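Local coordinates for transcriptional regulator (Actinomyces oris, PDB 5V8C), which acts as a LytR-Cps2A-Psr family phosphotransferase that mediates glycosylation of a cell wall-anchored surface protein in this Gram-positive bacterium, at residues A[7-12]-A[93-98]; A[22-27]-A[107-112]; A[100-105]-A[286-291]. One frame throughout, in Å; residues are numbered along the deposited sequence. Where two conformers were deposited one is given.

Contact 1: A[7-12]-A[93-98]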
ATOM      1  N   VAL A   7      -4.906   1.785 -17.857  1.00 89.32           N
ATOM      2  CA  VAL A   7      -3.798   0.921 -18.224  1.00 89.05           C
ATOM      3  C   VAL A   7      -4.321  -0.448 -18.598  1.00 94.17           C
ATOM      4  O   VAL A   7      -5.158  -1.006 -17.892  1.00 93.33           O
ATOM      5  CB  VAL A   7      -2.664   0.846 -17.167  1.00 92.56           C
ATOM      6  CG1 VAL A   7      -1.721   2.034 -17.287  1.00 92.43           C
ATOM      7  CG2 VAL A   7      -3.217   0.725 -15.749  1.00 92.36           C
ATOM      8  N   ASP A   8      -3.856  -0.982 -19.724  1.00 91.97           N
ATOM      9  CA  ASP A   8      -4.260  -2.319 -20.116  1.00 92.18           C
ATOM     10  C   ASP A   8      -3.408  -3.303 -19.320  1.00 94.23           C
ATOM     11  O   ASP A   8      -2.178  -3.230 -19.364  1.00 94.33           O
ATOM     12  CB  ASP A   8      -4.099  -2.531 -21.635  1.00 94.61           C
ATOM     13  CG  ASP A   8      -4.940  -1.600 -22.495  1.00109.12           C
ATOM     14  OD1 ASP A   8      -6.189  -1.726 -22.466  1.00109.55           O
ATOM     15  OD2 ASP A   8      -4.348  -0.789 -23.243  1.00117.48           O
ATOM     16  N   ILE A   9      -4.059  -4.134 -18.500  1.00 88.39           N
ATOM     17  CA  ILE A   9      -3.376  -5.160 -17.730  1.00 87.42           C
ATOM     18  C   ILE A   9      -4.056  -6.489 -17.961  1.00 89.12           C
ATOM     19  O   ILE A   9      -5.284  -6.577 -17.883  1.00 87.88           O
ATOM     20  CB  ILE A   9      -3.242  -4.788 -16.212  1.00 91.23           C
ATOM     21  CG1 ILE A   9      -1.942  -4.018 -15.944  1.00 91.07           C
ATOM     22  CG2 ILE A   9      -3.317  -6.021 -15.283  1.00 92.92           C
ATOM     23  CD1 ILE A   9      -2.113  -2.623 -15.901  1.00 97.19           C
ATOM     24  N   ALA A  10      -3.262  -7.518 -18.286  1.00 85.57           N
ATOM     25  CA  ALA A  10      -3.752  -8.883 -18.429  1.00 84.80           C
ATOM     26  C   ALA A  10      -3.748  -9.467 -17.022  1.00 89.01           C
ATOM     27  O   ALA A  10      -2.680  -9.762 -16.470  1.00 91.00           O
ATOM     28  CB  ALA A  10      -2.846  -9.688 -19.357  1.00 85.11           C
ATOM     29  N   MET A  11      -4.948  -9.546 -16.424  1.00 83.15           N
ATOM     30  CA  MET A  11      -5.117 -10.055 -15.069  0.60 82.50           C
ATOM     31  C   MET A  11      -4.752 -11.531 -14.985  1.00 89.73           C
ATOM     32  O   MET A  11      -4.996 -12.279 -15.928  1.00 90.83           O
ATOM     33  CB  MET A  11      -6.538  -9.801 -14.539  0.60 84.11           C
ATOM     34  CG  MET A  11      -6.801  -8.349 -14.162  0.60 86.67           C
ATOM     35  SD  MET A  11      -5.645  -7.663 -12.941  0.60 89.43           S
ATOM     36  CE  MET A  11      -6.256  -6.065 -12.820  0.60 85.94           C
ATOM     37  N   PRO A  12      -4.094 -11.980 -13.879  1.00 88.41           N
ATOM     38  CA  PRO A  12      -3.717 -13.399 -13.794  1.00 88.21           C
ATOM     39  C   PRO A  12      -4.931 -14.299 -13.600  1.00 91.08           C
ATOM     40  O   PRO A  12      -6.012 -13.820 -13.270  1.00 89.99           O
ATOM     41  CB  PRO A  12      -2.797 -13.458 -12.557  1.00 89.97           C
ATOM     42  CG  PRO A  12      -2.527 -12.054 -12.176  1.00 93.83           C
ATOM     43  CD  PRO A  12      -3.692 -11.263 -12.651  1.00 89.52           C
ATOM     44  N   GLY A  93       6.864  -2.026 -15.813  1.00 95.38           N
ATOM     45  CA  GLY A  93       5.428  -1.781 -15.887  1.00 94.24           C
ATOM     46  C   GLY A  93       4.600  -2.506 -14.845  1.00 95.44           C
ATOM     47  O   GLY A  93       5.029  -3.537 -14.325  1.00 94.19           O
ATOM     48  N   PRO A  94       3.372  -2.006 -14.555  1.00 91.32           N
ATOM     49  CA  PRO A  94       2.504  -2.682 -13.570  1.00 89.22           C
ATOM     50  C   PRO A  94       2.238  -4.140 -13.899  1.00 95.20           C
ATOM     51  O   PRO A  94       2.002  -4.927 -12.989  1.00 95.36           O
ATOM     52  CB  PRO A  94       1.204  -1.878 -13.633  1.00 89.93           C
ATOM     53  CG  PRO A  94       1.249  -1.159 -14.953  1.00 96.40           C
ATOM     54  CD  PRO A  94       2.701  -0.823 -15.125  1.00 92.84           C
ATOM     55  N   GLN A  95       2.280  -4.498 -15.194  1.00 93.46           N
ATOM     56  CA  GLN A  95       2.065  -5.870 -15.654  1.00 94.74           C
ATOM     57  C   GLN A  95       3.075  -6.819 -15.018  1.00 98.05           C
ATOM     58  O   GLN A  95       2.719  -7.938 -14.655  1.00 98.21           O
ATOM     59  CB  GLN A  95       2.127  -5.955 -17.188  1.00 98.20           C
ATOM     60  CG  GLN A  95       1.747  -7.330 -17.739  1.00107.75           C
ATOM     61  CD  GLN A  95       0.322  -7.712 -17.415  1.00116.74           C
ATOM     62  OE1 GLN A  95      -0.625  -7.149 -17.959  1.00113.06           O
ATOM     63  NE2 GLN A  95       0.136  -8.668 -16.514  1.00102.16           N
ATOM     64  N   ASN A  96       4.315  -6.352 -14.838  1.00 93.63           N
ATOM     65  CA  ASN A  96       5.374  -7.145 -14.224  1.00 92.92           C
ATOM     66  C   ASN A  96       5.138  -7.358 -12.738  1.00 92.19           C
ATOM     67  O   ASN A  96       5.356  -8.466 -12.255  1.00 92.18           O
ATOM     68  CB  ASN A  96       6.740  -6.531 -14.476  1.00 92.92           C
ATOM     69  CG  ASN A  96       7.858  -7.490 -14.190  1.00105.44           C
ATOM     70  OD1 ASN A  96       7.825  -8.659 -14.603  1.00 99.40           O
ATOM     71  ND2 ASN A  96       8.835  -7.038 -13.419  1.00 89.59           N
ATOM     72  N   THR A  97       4.679  -6.312 -12.021  1.00 84.94           N
ATOM     73  CA  THR A  97       4.328  -6.391 -10.594  1.00 82.32           C
ATOM     74  C   THR A  97       3.140  -7.347 -10.390  1.00 83.89           C
ATOM     75  O   THR A  97       3.199  -8.201  -9.502  1.00 83.57           O
ATOM     76  CB  THR A  97       4.018  -4.998 -10.027  1.00 88.56           C
ATOM     77  OG1 THR A  97       5.091  -4.119 -10.351  1.00 93.85           O
ATOM     78  CG2 THR A  97       3.806  -5.014  -8.524  1.00 81.67           C
ATOM     79  N   VAL A  98       2.086  -7.216 -11.224  1.00 78.28           N
ATOM     80  CA  VAL A  98       0.903  -8.080 -11.198  1.00 79.49           C
ATOM     81  C   VAL A  98       1.337  -9.553 -11.423  1.00 89.32           C
ATOM     82  O   VAL A  98       0.932 -10.441 -10.666  1.00 91.11           O
ATOM     83  CB  VAL A  98      -0.168  -7.591 -12.221  1.00 83.60           C
ATOM     84  CG1 VAL A  98      -1.150  -8.692 -12.588  1.00 84.81           C
ATOM     85  CG2 VAL A  98      -0.918  -6.371 -11.693  1.00 81.12           C
TER
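The irregular, extended chain of residues 7-12 runs past the first turn of helix 94-105, coming nearest where the CA atoms of Ile9 and Gln95 stand 5.9 Å apart. Gln95 does the gripping, with its amide read by the backbone of Ala10 as though another piece of main chain lay there. Gln95 OE1 accepts the N-H of Ala10 at 2.7 Å from Ala10 N, in the amide plane and on a lone pair. Gln95 NE2 donates to Ala10 O at 3.0 Å, the nitrogen tilted 22° from that carbonyl's plane. The chain reaches there because CG lies anti to the backbone N (chi1 -173°) and the bend at chi2 (62°) then turns CD. NE2 also bonds Asn99 OD1, one helical turn on, so its rotation is fixed from both the loop and the helix. The 7-12 chain leaves the edge strand 5-7 of the central mixed sheet of this LytR-Cps2A-Psr fold and leads to the small sheet of 13-14 and 288-289; on the way it drapes over the N-terminal end of a helix that packs on the central sheet. An alanine in place of Gln95 would probably leave Ala10 N and O, and Asn99 OD1, without these mates and the loop held to the helix mainly by its apolar contacts. Apolar contacts flank the pair of bonds. Ile9 CD1 meets Pro94 CG at 3.8 Å, the two side chains crossing at about a right angle, while both also touch Leu112 of the sheet. Farther along, the ring atom Pro12 CD rests on Val98 CG1 at 3.6 Å, again at about a right angle. Val98 CG2 is turned instead to Ile9 CG2, a looser contact of 4.3 Å, and the valine side chain also touches Leu24 on strand 23-28.

Contact 2: A[22-27]-A[107-112]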
ATOM      1  N   THR A  22      -9.421  -9.346  -5.140  1.00 88.69           N
ATOM      2  CA  THR A  22      -8.186  -8.837  -4.552  1.00 85.91           C
ATOM      3  C   THR A  22      -7.658  -7.647  -5.384  1.00 85.59           C
ATOM      4  O   THR A  22      -7.310  -7.781  -6.563  1.00 85.26           O
ATOM      5  CB  THR A  22      -7.159  -9.947  -4.230  1.00 94.67           C
ATOM      6  OG1 THR A  22      -5.829  -9.421  -4.253  1.00 96.34           O
ATOM      7  CG2 THR A  22      -7.281 -11.164  -5.121  1.00 96.86           C
ATOM      8  N   TRP A  23      -7.720  -6.461  -4.764  1.00 78.19           N
ATOM      9  CA  TRP A  23      -7.280  -5.184  -5.314  1.00 75.81           C
ATOM     10  C   TRP A  23      -5.809  -4.995  -5.001  1.00 76.53           C
ATOM     11  O   TRP A  23      -5.366  -5.283  -3.885  1.00 74.28           O
ATOM     12  CB  TRP A  23      -8.083  -4.030  -4.680  1.00 73.49           C
ATOM     13  CG  TRP A  23      -9.526  -3.992  -5.085  1.00 75.51           C
ATOM     14  CD1 TRP A  23     -10.511  -4.857  -4.707  1.00 79.22           C
ATOM     15  CD2 TRP A  23     -10.149  -3.020  -5.936  1.00 75.54           C
ATOM     16  NE1 TRP A  23     -11.706  -4.495  -5.284  1.00 78.95           N
ATOM     17  CE2 TRP A  23     -11.512  -3.377  -6.054  1.00 79.83           C
ATOM     18  CE3 TRP A  23      -9.689  -1.874  -6.610  1.00 76.40           C
ATOM     19  CZ2 TRP A  23     -12.418  -2.631  -6.817  1.00 79.23           C
ATOM     20  CZ3 TRP A  23     -10.572  -1.182  -7.428  1.00 78.33           C
ATOM     21  CH2 TRP A  23     -11.917  -1.564  -7.528  1.00 79.68           C
ATOM     22  N   LEU A  24      -5.042  -4.540  -5.987  1.00 71.96           N
ATOM     23  CA  LEU A  24      -3.640  -4.260  -5.775  1.00 70.15           C
ATOM     24  C   LEU A  24      -3.500  -2.749  -5.818  1.00 75.37           C
ATOM     25  O   LEU A  24      -3.883  -2.116  -6.812  1.00 74.25           O
ATOM     26  CB  LEU A  24      -2.765  -4.945  -6.839  1.00 70.89           C
ATOM     27  CG  LEU A  24      -1.250  -4.680  -6.775  1.00 74.31           C
ATOM     28  CD1 LEU A  24      -0.660  -5.050  -5.405  1.00 72.90           C
ATOM     29  CD2 LEU A  24      -0.524  -5.418  -7.885  1.00 76.98           C
ATOM     30  N   ILE A  25      -3.076  -2.164  -4.691  1.00 73.43           N
ATOM     31  CA  ILE A  25      -2.880  -0.718  -4.594  1.00 73.46           C
ATOM     32  C   ILE A  25      -1.398  -0.445  -4.619  1.00 79.03           C
ATOM     33  O   ILE A  25      -0.672  -0.947  -3.766  1.00 77.75           O
ATOM     34  CB  ILE A  25      -3.582  -0.066  -3.372  1.00 75.56           C
ATOM     35  CG1 ILE A  25      -5.095  -0.429  -3.331  1.00 77.19           C
ATOM     36  CG2 ILE A  25      -3.354   1.452  -3.376  1.00 74.71           C
ATOM     37  CD1 ILE A  25      -5.973   0.455  -2.427  1.00 87.58           C
ATOM     38  N   LEU A  26      -0.940   0.302  -5.633  1.00 78.16           N
ATOM     39  CA  LEU A  26       0.470   0.613  -5.785  1.00 77.95           C
ATOM     40  C   LEU A  26       0.771   2.103  -5.690  1.00 81.59           C
ATOM     41  O   LEU A  26       0.277   2.893  -6.505  1.00 81.42           O
ATOM     42  CB  LEU A  26       1.019   0.054  -7.105  1.00 79.72           C
ATOM     43  CG  LEU A  26       0.900  -1.440  -7.352  1.00 85.65           C
ATOM     44  CD1 LEU A  26       1.360  -1.781  -8.764  1.00 87.48           C
ATOM     45  CD2 LEU A  26       1.699  -2.235  -6.341  1.00 87.64           C
ATOM     46  N   GLY A  27       1.595   2.457  -4.703  1.00 76.94           N
ATOM     47  CA  GLY A  27       2.150   3.794  -4.527  1.00 76.25           C
ATOM     48  C   GLY A  27       3.400   3.897  -5.382  1.00 82.12           C
ATOM     49  O   GLY A  27       4.344   3.128  -5.207  1.00 83.22           O
ATOM     50  N   ILE A 107      -0.652 -14.385  -5.344  1.00 93.86           N
ATOM     51  CA  ILE A 107      -1.769 -13.468  -5.204  1.00 90.66           C
ATOM     52  C   ILE A 107      -2.331 -13.111  -6.603  1.00 92.73           C
ATOM     53  O   ILE A 107      -1.689 -12.392  -7.376  1.00 91.40           O
ATOM     54  CB  ILE A 107      -1.526 -12.240  -4.246  1.00 91.09           C
ATOM     55  CG1 ILE A 107      -1.255 -10.920  -4.990  1.00 90.81           C
ATOM     56  CG2 ILE A 107      -0.460 -12.497  -3.180  1.00 89.43           C
ATOM     57  CD1 ILE A 107      -2.498 -10.061  -5.115  1.00 97.80           C
ATOM     58  N   PRO A 108      -3.527 -13.644  -6.951  1.00 89.22           N
ATOM     59  CA  PRO A 108      -4.131 -13.313  -8.249  1.00 89.39           C
ATOM     60  C   PRO A 108      -4.914 -11.998  -8.173  1.00 90.50           C
ATOM     61  O   PRO A 108      -5.998 -11.937  -7.587  1.00 89.82           O
ATOM     62  CB  PRO A 108      -5.028 -14.532  -8.552  1.00 92.89           C
ATOM     63  CG  PRO A 108      -5.068 -15.351  -7.266  1.00 97.21           C
ATOM     64  CD  PRO A 108      -4.414 -14.536  -6.183  1.00 90.79           C
ATOM     65  N   THR A 109      -4.346 -10.941  -8.757  1.00 84.78           N
ATOM     66  CA  THR A 109      -4.929  -9.606  -8.774  1.00 82.23           C
ATOM     67  C   THR A 109      -6.201  -9.549  -9.644  1.00 88.16           C
ATOM     68  O   THR A 109      -6.179  -9.899 -10.820  1.00 88.50           O
ATOM     69  CB  THR A 109      -3.855  -8.588  -9.165  1.00 82.63           C
ATOM     70  OG1 THR A 109      -2.841  -8.616  -8.167  1.00 87.03           O
ATOM     71  CG2 THR A 109      -4.390  -7.175  -9.294  1.00 77.65           C
ATOM     72  N   THR A 110      -7.299  -9.092  -9.041  1.00 85.39           N
ATOM     73  CA  THR A 110      -8.609  -8.952  -9.673  1.00 86.48           C
ATOM     74  C   THR A 110      -8.790  -7.517 -10.210  1.00 89.09           C
ATOM     75  O   THR A 110      -9.329  -7.333 -11.304  1.00 89.19           O
ATOM     76  CB  THR A 110      -9.685  -9.414  -8.669  1.00 99.77           C
ATOM     77  OG1 THR A 110      -9.585 -10.831  -8.530  1.00100.68           O
ATOM     78  CG2 THR A 110     -11.102  -9.055  -9.092  1.00104.07           C
ATOM     79  N   HIS A 111      -8.295  -6.513  -9.457  1.00 83.40           N
ATOM     80  CA  HIS A 111      -8.387  -5.098  -9.819  1.00 81.81           C
ATOM     81  C   HIS A 111      -7.072  -4.372  -9.521  1.00 85.05           C
ATOM     82  O   HIS A 111      -6.296  -4.830  -8.683  1.00 85.19           O
ATOM     83  CB  HIS A 111      -9.544  -4.430  -9.065  1.00 81.32           C
ATOM     84  CG  HIS A 111     -10.870  -5.076  -9.295  1.00 86.04           C
ATOM     85  ND1 HIS A 111     -11.553  -4.914 -10.483  1.00 89.15           N
ATOM     86  CD2 HIS A 111     -11.600  -5.865  -8.475  1.00 88.45           C
ATOM     87  CE1 HIS A 111     -12.680  -5.593 -10.344  1.00 89.86           C
ATOM     88  NE2 HIS A 111     -12.748  -6.190  -9.154  1.00 89.68           N
ATOM     89  N   LEU A 112      -6.821  -3.239 -10.188  1.00 79.37           N
ATOM     90  CA  LEU A 112      -5.575  -2.513  -9.986  1.00 77.84           C
ATOM     91  C   LEU A 112      -5.775  -1.008  -9.866  1.00 81.56           C
ATOM     92  O   LEU A 112      -6.372  -0.386 -10.757  1.00 82.66           O
ATOM     93  CB  LEU A 112      -4.532  -2.836 -11.081  1.00 78.81           C
ATOM     94  CG  LEU A 112      -3.193  -2.060 -10.948  1.00 82.28           C
ATOM     95  CD1 LEU A 112      -2.245  -2.725  -9.957  1.00 80.94           C
ATOM     96  CD2 LEU A 112      -2.524  -1.861 -12.284  1.00 85.08           C
TER
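Trp23 lays the six-membered ring of its indole over the side chain of His111, and both the methylene and the imidazole of the histidine take part. His111 CB sits over the centre of that ring, 3.5 Å from its centroid and 14° off the normal, a CH-pi contact. The imidazole continues beyond it as an offset stack, the ring centroids 4.4 Å apart and the planes inclined by 30°, with His111 CD2 over Trp23 CE2 and NE1. In both residues CG lies anti to the carbonyl carbon, which puts the two CG atoms out on the same face of the sheet. Glu21 ties the rings together at their polar ends: one carboxylate oxygen accepts Trp23 NE1, the other takes a weak bond from His111 NE2. Leu236 and Leu239 of helix 233-248 pack on the indole too. Beneath the rings, strands 23-28 and 111-115 run parallel as neighbours in the central mixed sheet, the core of an alpha-beta-alpha layering with helix 94-105 on the other face. Leu24 N donates to His111 O at 3.0 Å. Just where the pairing starts, Thr22 O accepts two successive amides, Thr110 N at 2.8 Å and, weakly, His111 N at 3.3 Å. On the face that carries Leu24 and Leu112, these two side chains lie side by side and point the same way, Leu24 CD2 meeting Leu112 CD1 at 3.8 Å. The same Leu112 methyl also receives Leu26 CD1, at 3.9 Å. Closer to the start of the strands, Thr109 CG2 packs on Leu24 CB at 3.7 Å, making an apolar patch with the leucines. Leu101 of helix 94-105 packs on Leu24 and on Ile107.

Contact 3: A[100-105]-A[286-291]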
ATOM      1  N   ALA A 100       4.571 -10.828 -11.090  1.00 89.14           N
ATOM      2  CA  ALA A 100       5.500 -11.208 -10.022  1.00 88.61           C
ATOM      3  C   ALA A 100       4.776 -11.676  -8.756  1.00 92.13           C
ATOM      4  O   ALA A 100       5.094 -12.746  -8.242  1.00 92.38           O
ATOM      5  CB  ALA A 100       6.438 -10.055  -9.697  1.00 87.66           C
ATOM      6  N   LEU A 101       3.770 -10.911  -8.287  1.00 88.70           N
ATOM      7  CA  LEU A 101       2.977 -11.262  -7.105  1.00 88.35           C
ATOM      8  C   LEU A 101       2.299 -12.627  -7.224  1.00 97.76           C
ATOM      9  O   LEU A 101       2.224 -13.374  -6.244  1.00 97.33           O
ATOM     10  CB  LEU A 101       1.954 -10.171  -6.792  1.00 85.86           C
ATOM     11  CG  LEU A 101       2.546  -8.906  -6.194  1.00 88.53           C
ATOM     12  CD1 LEU A 101       1.484  -7.892  -5.951  1.00 86.25           C
ATOM     13  CD2 LEU A 101       3.313  -9.203  -4.900  1.00 89.45           C
ATOM     14  N   CYS A 102       1.860 -12.967  -8.443  1.00 97.98           N
ATOM     15  CA  CYS A 102       1.263 -14.256  -8.759  1.00100.66           C
ATOM     16  C   CYS A 102       2.298 -15.399  -8.697  1.00103.74           C
ATOM     17  O   CYS A 102       2.117 -16.350  -7.937  1.00104.10           O
ATOM     18  CB  CYS A 102       0.581 -14.194 -10.121  1.00103.50           C
ATOM     19  SG  CYS A 102      -0.079 -15.781 -10.686  1.00111.43           S
ATOM     20  N   THR A 103       3.364 -15.318  -9.499  1.00 99.66           N
ATOM     21  CA  THR A 103       4.364 -16.384  -9.545  1.00102.04           C
ATOM     22  C   THR A 103       5.201 -16.499  -8.254  1.00106.54           C
ATOM     23  O   THR A 103       5.780 -17.554  -8.002  1.00109.51           O
ATOM     24  CB  THR A 103       5.262 -16.276 -10.795  1.00109.58           C
ATOM     25  OG1 THR A 103       6.269 -15.295 -10.582  1.00112.78           O
ATOM     26  CG2 THR A 103       4.497 -15.959 -12.056  1.00104.71           C
ATOM     27  N   GLY A 104       5.260 -15.425  -7.469  1.00 99.73           N
ATOM     28  CA  GLY A 104       6.062 -15.367  -6.252  1.00 98.19           C
ATOM     29  C   GLY A 104       5.316 -15.530  -4.944  1.00100.63           C
ATOM     30  O   GLY A 104       5.861 -16.089  -3.990  1.00101.46           O
ATOM     31  N   LEU A 105       4.095 -15.006  -4.856  1.00 95.25           N
ATOM     32  CA  LEU A 105       3.342 -15.110  -3.610  1.00 94.50           C
ATOM     33  C   LEU A 105       2.017 -15.820  -3.776  1.00101.19           C
ATOM     34  O   LEU A 105       1.413 -16.223  -2.782  1.00101.39           O
ATOM     35  CB  LEU A 105       3.144 -13.728  -2.964  1.00 91.71           C
ATOM     36  CG  LEU A 105       4.401 -13.054  -2.419  1.00 95.34           C
ATOM     37  CD1 LEU A 105       4.089 -11.669  -1.901  1.00 92.67           C
ATOM     38  CD2 LEU A 105       5.080 -13.908  -1.343  1.00 99.32           C
ATOM     39  N   LYS A 286       1.614 -22.100  -6.369  1.00119.09           N
ATOM     40  CA  LYS A 286       1.234 -23.311  -7.105  1.00122.28           C
ATOM     41  C   LYS A 286      -0.116 -23.206  -7.809  1.00124.64           C
ATOM     42  O   LYS A 286      -0.301 -23.835  -8.849  1.00126.58           O
ATOM     43  CB  LYS A 286       1.243 -24.535  -6.176  1.00127.21           C
ATOM     44  N   THR A 287      -1.043 -22.402  -7.267  1.00118.27           N
ATOM     45  CA  THR A 287      -2.394 -22.265  -7.812  1.00117.79           C
ATOM     46  C   THR A 287      -2.628 -20.950  -8.601  1.00119.59           C
ATOM     47  O   THR A 287      -3.763 -20.675  -8.994  1.00119.79           O
ATOM     48  CB  THR A 287      -3.434 -22.460  -6.689  1.00122.42           C
ATOM     49  OG1 THR A 287      -3.298 -21.416  -5.722  1.00116.46           O
ATOM     50  CG2 THR A 287      -3.326 -23.827  -6.013  1.00121.21           C
ATOM     51  N   CYS A 288      -1.570 -20.169  -8.872  1.00113.82           N
ATOM     52  CA  CYS A 288      -1.707 -18.905  -9.602  1.00111.46           C
ATOM     53  C   CYS A 288      -0.936 -18.923 -10.929  1.00115.56           C
ATOM     54  O   CYS A 288       0.161 -19.470 -10.986  1.00115.97           O
ATOM     55  CB  CYS A 288      -1.290 -17.731  -8.719  1.00108.75           C
ATOM     56  SG  CYS A 288      -1.646 -16.098  -9.423  1.00110.32           S
ATOM     57  N   ARG A 289      -1.492 -18.302 -11.988  1.00112.54           N
ATOM     58  CA  ARG A 289      -0.858 -18.271 -13.314  1.00113.98           C
ATOM     59  C   ARG A 289      -1.077 -16.940 -14.069  1.00115.35           C
ATOM     60  O   ARG A 289      -2.221 -16.553 -14.322  1.00112.95           O
ATOM     61  CB  ARG A 289      -1.330 -19.466 -14.162  1.00116.69           C
ATOM     62  CG  ARG A 289      -0.697 -19.576 -15.546  1.00129.08           C
ATOM     63  CD  ARG A 289      -1.593 -20.401 -16.453  1.00138.52           C
ATOM     64  NE  ARG A 289      -1.033 -20.615 -17.788  1.00145.29           N
ATOM     65  CZ  ARG A 289      -1.285 -19.843 -18.840  1.00156.19           C
ATOM     66  NH1 ARG A 289      -0.756 -20.129 -20.022  1.00148.30           N
ATOM     67  NH2 ARG A 289      -2.064 -18.775 -18.717  1.00136.21           N
ATOM     68  N   PRO A 290       0.011 -16.256 -14.494  1.00111.57           N
ATOM     69  CA  PRO A 290      -0.164 -15.023 -15.283  1.00109.82           C
ATOM     70  C   PRO A 290      -0.430 -15.304 -16.773  1.00114.98           C
ATOM     71  O   PRO A 290      -0.314 -16.451 -17.198  1.00117.84           O
ATOM     72  CB  PRO A 290       1.159 -14.283 -15.063  1.00110.36           C
ATOM     73  CG  PRO A 290       2.163 -15.352 -14.790  1.00116.65           C
ATOM     74  CD  PRO A 290       1.442 -16.572 -14.282  1.00113.64           C
ATOM     75  N   ALA A 291      -0.796 -14.259 -17.556  1.00109.89           N
ATOM     76  CA  ALA A 291      -1.053 -14.292 -19.006  1.00144.47           C
ATOM     77  C   ALA A 291      -2.011 -15.406 -19.466  1.00187.43           C
ATOM     78  O   ALA A 291      -2.433 -15.441 -20.628  1.00146.99           O
ATOM     79  CB  ALA A 291       0.260 -14.363 -19.779  1.00147.46           C
TER
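Cys102 and Cys288 are joined by a disulfide, SG to SG 2.0 Å, that ties helix 94-105 to the C-terminal end of the chain. Each sulfur lies anti to its own backbone N (chi1 175° for Cys102 and -171° for Cys288), beside the carbonyl carbon, and the bridge between them has a chi3 of -125°. The CA atoms of the two cysteines remain 5.6 Å apart, the nearest approach of these two backbones. Next to the bridge, Pro290 CD lies 4.0 Å from Cys102 SG, while the ring reaches the following residue of the helix: Pro290 CG touches Thr103 CG2 at 3.6 Å, the side chains crossing at about a right angle. Thr103 can offer this methyl because its hydroxyl is turned elsewhere, with OG1 between the backbone N and the carbonyl carbon, where it hydrogen-bonds the carbonyl oxygens of Asn77 and Ser78. Outside this shell, Cys288 and Arg289 form a short strand held antiparallel to strand 13-14. Backbone bonds of Thr287 with Ser15 and of Arg289 with Thr13 set its position, and the hydroxyls of Thr14 and Thr13 add bonds to the carbonyls of Thr287 and Arg289. The cysteine of the tail also packs against Pro108, in the loop that follows the helix. No hydrogen bond passes directly between segments 100-105 and 286-291, so the covalent link and the proline contact carry the join. A disulfide near the surface of the chain is consistent with a protein that folds in an oxidising setting outside the cytoplasm, as expected for an enzyme that mediates glycosylation of a cell wall-anchored protein, and it would probably keep the tail fastened to the helix even if the short strand pairing came apart.

How the contacts relate
From the N terminus, segment 7-12 comes first and contact 1 closes a loop of 80 residues back to the start of helix 94-105. Segment 22-27 lies inside that loop, yet its partner 107-112 comes after the loop has ended, so contacts 1 and 2 cross. Contact 3 opens later on the same helix and runs to the far end of the chain; it follows contact 1 in series and crosses contact 2. Together they fasten the N-terminal loop, two parallel strands of the central sheet, and the C-terminal tail around helix 94-105. Pro12 touches the disulfide, Met11 packs on Thr109, and Leu101 meets Leu24, bringing all three into contact.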